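Local coordinates for actin-binding protein, cofilin/tropomyosin family protein, putative (Entamoeba histolytica, PDB 4LIZ) that binds actin filaments and stabilises them, and may thereby contribute to phagocytosis and pseudopod formation, at residues L55-R66 / K78-I89. Residues are numbered along the deposited sequence; the frame is centred on the assembly and turned at random.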
loop_
_atom_site.group_PDB
_atom_site.type_symbol
_atom_site.label_atom_id
_atom_site.label_comp_id
_atom_site.label_asym_id
_atom_site.label_seq_id
_atom_site.Cartn_x
_atom_site.Cartn_y
_atom_site.Cartn_z
ATOM N N LEU A 55 -6.988 1.734 -7.462
ATOM C CA LEU A 55 -7.308 2.829 -6.542
ATOM C C LEU A 55 -8.529 3.626 -7.029
ATOM O O LEU A 55 -8.447 4.057 -8.186
ATOM C CB LEU A 55 -6.113 3.695 -6.339
ATOM C CG LEU A 55 -4.933 3.037 -5.639
ATOM C CD1 LEU A 55 -3.690 3.947 -5.572
ATOM C CD2 LEU A 55 -5.275 2.580 -4.263
ATOM N N LYS A 56 -9.498 3.856 -6.220
ATOM C CA LYS A 56 -10.804 4.434 -6.635
ATOM C C LYS A 56 -10.941 5.839 -6.035
ATOM O O LYS A 56 -10.607 6.108 -4.885
ATOM C CB LYS A 56 -11.912 3.540 -6.201
ATOM C CG LYS A 56 -11.902 2.112 -6.732
ATOM C CD LYS A 56 -11.767 2.115 -8.269
ATOM C CE LYS A 56 -11.701 0.683 -8.817
ATOM N NZ LYS A 56 -10.888 0.735 -10.054
ATOM N N GLU A 57 -11.387 6.756 -6.900
ATOM C CA GLU A 57 -11.514 8.151 -6.513
ATOM C C GLU A 57 -12.400 8.404 -5.350
ATOM O O GLU A 57 -12.179 9.394 -4.606
ATOM C CB GLU A 57 -12.123 8.926 -7.737
ATOM C CG GLU A 57 -11.991 10.448 -7.539
ATOM C CD GLU A 57 -12.869 11.296 -8.428
ATOM O OE1 GLU A 57 -13.303 10.807 -9.506
ATOM O OE2 GLU A 57 -13.077 12.467 -8.016
ATOM N N ASP A 58 -13.323 7.557 -5.065
ATOM C CA ASP A 58 -14.243 7.703 -3.947
ATOM C C ASP A 58 -14.001 6.862 -2.726
ATOM O O ASP A 58 -14.877 6.676 -1.880
ATOM C CB ASP A 58 -15.684 7.565 -4.421
ATOM C CG ASP A 58 -16.013 6.178 -4.839
ATOM O OD1 ASP A 58 -15.076 5.390 -5.072
ATOM O OD2 ASP A 58 -17.208 5.846 -4.889
ATOM N N ALA A 59 -12.736 6.313 -2.621
ATOM C CA ALA A 59 -12.455 5.353 -1.611
ATOM C C ALA A 59 -11.247 5.710 -0.730
ATOM O O ALA A 59 -10.339 6.374 -1.190
ATOM C CB ALA A 59 -12.206 3.959 -2.274
ATOM N N LEU A 60 -11.274 5.114 0.436
ATOM C CA LEU A 60 -10.094 5.045 1.353
ATOM C C LEU A 60 -9.485 3.632 1.158
ATOM O O LEU A 60 -10.183 2.646 1.381
ATOM C CB LEU A 60 -10.591 5.237 2.802
ATOM C CG LEU A 60 -9.468 5.602 3.753
ATOM C CD1 LEU A 60 -9.933 5.779 5.232
ATOM C CD2 LEU A 60 -8.525 4.512 3.900
ATOM N N GLN A 61 -8.236 3.568 0.781
ATOM C CA GLN A 61 -7.575 2.276 0.482
ATOM C C GLN A 61 -6.155 2.261 0.982
ATOM O O GLN A 61 -5.597 3.332 1.337
ATOM C CB GLN A 61 -7.658 1.970 -1.006
ATOM C CG GLN A 61 -9.060 1.721 -1.570
ATOM C CD GLN A 61 -9.110 1.814 -3.052
ATOM O OE1 GLN A 61 -8.984 2.859 -3.637
ATOM N NE2 GLN A 61 -9.135 0.642 -3.688
ATOM N N PHE A 62 -5.509 1.104 1.038
ATOM C CA PHE A 62 -4.126 0.944 1.290
ATOM C C PHE A 62 -3.477 0.063 0.272
ATOM O O PHE A 62 -4.216 -0.794 -0.255
ATOM C CB PHE A 62 -3.849 0.365 2.688
ATOM C CG PHE A 62 -4.413 1.221 3.824
ATOM C CD1 PHE A 62 -5.653 0.990 4.352
ATOM C CD2 PHE A 62 -3.609 2.203 4.344
ATOM C CE1 PHE A 62 -6.208 1.843 5.357
ATOM C CE2 PHE A 62 -4.109 2.961 5.382
ATOM C CZ PHE A 62 -5.339 2.778 5.850
ATOM N N ALA A 63 -2.252 0.159 -0.026
ATOM C CA ALA A 63 -1.609 -0.698 -0.946
ATOM C C ALA A 63 -0.245 -1.023 -0.491
ATOM O O ALA A 63 0.470 -0.270 0.214
ATOM C CB ALA A 63 -1.612 -0.144 -2.384
ATOM N N TYR A 64 0.292 -2.166 -0.927
ATOM C CA TYR A 64 1.578 -2.657 -0.588
ATOM C C TYR A 64 2.156 -3.481 -1.726
ATOM O O TYR A 64 1.461 -4.380 -2.187
ATOM C CB TYR A 64 1.469 -3.517 0.710
ATOM C CG TYR A 64 2.785 -4.024 1.241
ATOM C CD1 TYR A 64 3.747 -3.197 1.753
ATOM C CD2 TYR A 64 3.002 -5.399 1.297
ATOM C CE1 TYR A 64 4.916 -3.678 2.320
ATOM C CE2 TYR A 64 4.182 -5.923 1.884
ATOM C CZ TYR A 64 5.119 -5.047 2.380
ATOM O OH TYR A 64 6.284 -5.512 3.066
ATOM N N TYR A 65 3.334 -3.164 -2.218
ATOM C CA TYR A 65 3.927 -3.898 -3.319
ATOM C C TYR A 65 5.452 -3.981 -3.225
ATOM O O TYR A 65 6.071 -3.221 -2.565
ATOM C CB TYR A 65 3.492 -3.330 -4.696
ATOM C CG TYR A 65 4.034 -1.976 -5.086
ATOM C CD1 TYR A 65 5.154 -1.852 -5.841
ATOM C CD2 TYR A 65 3.394 -0.836 -4.687
ATOM C CE1 TYR A 65 5.639 -0.619 -6.189
ATOM C CE2 TYR A 65 3.857 0.402 -5.050
ATOM C CZ TYR A 65 4.987 0.491 -5.792
ATOM O OH TYR A 65 5.503 1.685 -6.149
ATOM N N ARG A 66 5.981 -4.950 -3.955
ATOM C CA ARG A 66 7.400 -5.172 -4.034
ATOM C C ARG A 66 7.920 -4.654 -5.350
ATOM O O ARG A 66 7.244 -4.657 -6.326
ATOM C CB ARG A 66 7.797 -6.633 -3.865
ATOM C CG ARG A 66 7.331 -7.542 -4.951
ATOM C CD ARG A 66 7.616 -8.979 -4.586
ATOM N NE ARG A 66 9.004 -9.346 -4.690
ATOM C CZ ARG A 66 9.664 -10.112 -3.831
ATOM N NH1 ARG A 66 9.093 -10.567 -2.745
ATOM N NH2 ARG A 66 10.913 -10.408 -4.092
ATOM N N LYS A 78 12.628 -4.128 -2.628
ATOM C CA LYS A 78 12.190 -3.045 -1.788
ATOM C C LYS A 78 10.660 -3.113 -1.751
ATOM O O LYS A 78 10.015 -3.596 -2.662
ATOM C CB LYS A 78 12.527 -1.699 -2.440
ATOM C CG LYS A 78 14.056 -1.535 -2.605
ATOM C CD LYS A 78 14.738 -1.248 -1.318
ATOM C CE LYS A 78 16.227 -0.913 -1.593
ATOM N NZ LYS A 78 16.914 -0.546 -0.333
ATOM N N PHE A 79 10.089 -2.660 -0.631
ATOM C CA PHE A 79 8.664 -2.690 -0.422
ATOM C C PHE A 79 8.124 -1.296 -0.274
ATOM O O PHE A 79 8.717 -0.449 0.429
ATOM C CB PHE A 79 8.328 -3.516 0.790
ATOM C CG PHE A 79 8.795 -4.940 0.686
ATOM C CD1 PHE A 79 8.235 -5.840 -0.208
ATOM C CD2 PHE A 79 9.869 -5.371 1.468
ATOM C CE1 PHE A 79 8.735 -7.107 -0.330
ATOM C CE2 PHE A 79 10.367 -6.652 1.318
ATOM C CZ PHE A 79 9.796 -7.507 0.433
ATOM N N VAL A 80 7.023 -1.016 -0.929
ATOM C CA VAL A 80 6.350 0.306 -0.965
ATOM C C VAL A 80 5.024 0.159 -0.265
ATOM O O VAL A 80 4.196 -0.676 -0.633
ATOM C CB VAL A 80 6.189 0.795 -2.395
ATOM C CG1 VAL A 80 5.475 2.144 -2.404
ATOM C CG2 VAL A 80 7.545 0.910 -3.138
ATOM N N PHE A 81 4.707 1.052 0.697
ATOM C CA PHE A 81 3.454 1.177 1.404
ATOM C C PHE A 81 2.776 2.440 0.990
ATOM O O PHE A 81 3.357 3.519 1.111
ATOM C CB PHE A 81 3.598 1.069 2.925
ATOM C CG PHE A 81 2.374 1.404 3.673
ATOM C CD1 PHE A 81 1.205 0.663 3.594
ATOM C CD2 PHE A 81 2.332 2.505 4.542
ATOM C CE1 PHE A 81 0.040 0.948 4.313
ATOM C CE2 PHE A 81 1.206 2.818 5.226
ATOM C CZ PHE A 81 0.057 2.043 5.151
ATOM N N ILE A 82 1.546 2.402 0.534
ATOM C CA ILE A 82 0.766 3.569 0.138
ATOM C C ILE A 82 -0.486 3.595 0.928
ATOM O O ILE A 82 -1.276 2.617 1.065
ATOM C CB ILE A 82 0.370 3.490 -1.353
ATOM C CG1 ILE A 82 1.628 3.612 -2.188
ATOM C CG2 ILE A 82 -0.703 4.484 -1.680
ATOM C CD1 ILE A 82 1.485 3.108 -3.610
ATOM N N SER A 83 -0.857 4.760 1.519
ATOM C CA SER A 83 -2.197 5.099 1.969
ATOM C C SER A 83 -2.900 5.987 0.937
ATOM O O SER A 83 -2.250 6.857 0.364
ATOM C CB SER A 83 -2.187 5.697 3.392
ATOM O OG SER A 83 -1.482 6.915 3.383
ATOM N N TRP A 84 -4.173 5.759 0.694
ATOM C CA TRP A 84 -4.888 6.424 -0.354
ATOM C C TRP A 84 -6.192 6.923 0.208
ATOM O O TRP A 84 -7.036 6.188 0.746
ATOM C CB TRP A 84 -5.231 5.432 -1.516
ATOM C CG TRP A 84 -6.246 5.912 -2.527
ATOM C CD1 TRP A 84 -7.513 5.664 -2.519
ATOM C CD2 TRP A 84 -5.945 6.736 -3.658
ATOM N NE1 TRP A 84 -8.133 6.225 -3.633
ATOM C CE2 TRP A 84 -7.154 6.882 -4.355
ATOM C CE3 TRP A 84 -4.789 7.291 -4.185
ATOM C CZ2 TRP A 84 -7.192 7.643 -5.553
ATOM C CZ3 TRP A 84 -4.818 8.040 -5.370
ATOM C CH2 TRP A 84 -6.041 8.196 -6.027
ATOM N N ALA A 85 -6.504 8.251 0.004
ATOM C CA ALA A 85 -7.739 8.883 0.354
ATOM C C ALA A 85 -8.185 9.652 -0.859
ATOM O O ALA A 85 -7.707 10.767 -1.098
ATOM C CB ALA A 85 -7.571 9.875 1.550
ATOM N N GLY A 86 -9.063 9.056 -1.649
ATOM C CA GLY A 86 -9.503 9.642 -2.907
ATOM C C GLY A 86 -10.229 10.982 -2.661
ATOM O O GLY A 86 -10.899 11.115 -1.615
ATOM N N GLU A 87 -10.119 11.802 -3.695
ATOM C CA GLU A 87 -10.698 13.169 -3.546
ATOM C C GLU A 87 -12.191 13.139 -3.611
ATOM O O GLU A 87 -12.836 14.156 -3.209
ATOM C CB GLU A 87 -10.097 14.118 -4.556
ATOM C CG GLU A 87 -8.666 14.388 -4.075
ATOM C CD GLU A 87 -7.794 15.177 -5.065
ATOM O OE1 GLU A 87 -8.252 15.518 -6.188
ATOM O OE2 GLU A 87 -6.596 15.431 -4.718
ATOM N N GLY A 88 -12.822 12.061 -4.010
ATOM C CA GLY A 88 -14.265 11.806 -4.094
ATOM C C GLY A 88 -14.901 11.191 -2.893
ATOM O O GLY A 88 -16.036 10.888 -2.880
ATOM N N ILE A 89 -14.126 10.908 -1.803
ATOM C CA ILE A 89 -14.720 10.311 -0.629
ATOM C C ILE A 89 -15.861 11.243 -0.113
ATOM O O ILE A 89 -15.641 12.474 0.029
ATOM C CB ILE A 89 -13.637 10.141 0.480
ATOM C CG1 ILE A 89 -12.680 8.959 0.177
ATOM C CG2 ILE A 89 -14.327 9.834 1.779
ATOM C CD1 ILE A 89 -11.477 8.952 1.080
#
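Trp84, near the end of its strand, is gripped by Leu55, Lys56 and Gln61 of the facing segment. Its NE1 donates to Lys56 O at 2.8 Å, with the acceptor close to the indole plane. That oxygen also accepts Ala59 N of the type I turn Lys56 to Ala59; the two donors arrive from opposite faces of the carbonyl plane, so the turn and the indole are fixed together. Leu55 covers one indole face, CB lying 4.0 Å from the six-membered ring centroid and nearly on its normal, while Gly86 N lies over the rim of the other face. With CG anti to the backbone N (chi1 166°), Trp84 runs beside Gln61, whose amide stands steeply to the ring (76°) and brings OE1 to 3.4 Å from Trp84 CD1. Gln61 OE1 also receives Lys56 N on a lone pair, and its NE2 bonds Asp41 and Ala54, which pins the amide's rotation.

Further along, Val80 CB sits 3.6 Å from Tyr65 CE2 over one face of the phenol, and Ile82 CD1 meets the ring edge in plane. On the other side of the sheet, Tyr64 and Phe79 have near-parallel planes (22°) but barely overlap; Tyr64 OH reaches to 3.5 Å from Phe79 CG and is bonded to Asn111 O. Phe62 CD2 touches Phe81 CZ at 3.8 Å.

Between the two faces, paired backbone bonds join Gln61 with Trp84, Ala63 with Ile82 and Tyr65 with Val80, alternating with the non-hydrogen-bonded pairs Phe62-Ser83 and Tyr64-Phe81. Beyond the last bridge, Gly86 N bonds Ala59 O and Gly88 N bonds Glu57 O (2.8 Å), tying the two loops together. Helix 92-108 packs against Leu60, Phe62, Phe81 and Ser83. This alternation marks strands 60-69 and 76-85 as an antiparallel beta hairpin in the mixed five-stranded sheet of the ADF/cofilin fold; its turn and the start of the second strand carry the F-loop (Asp71 to Arg76), probably important for stable actin binding.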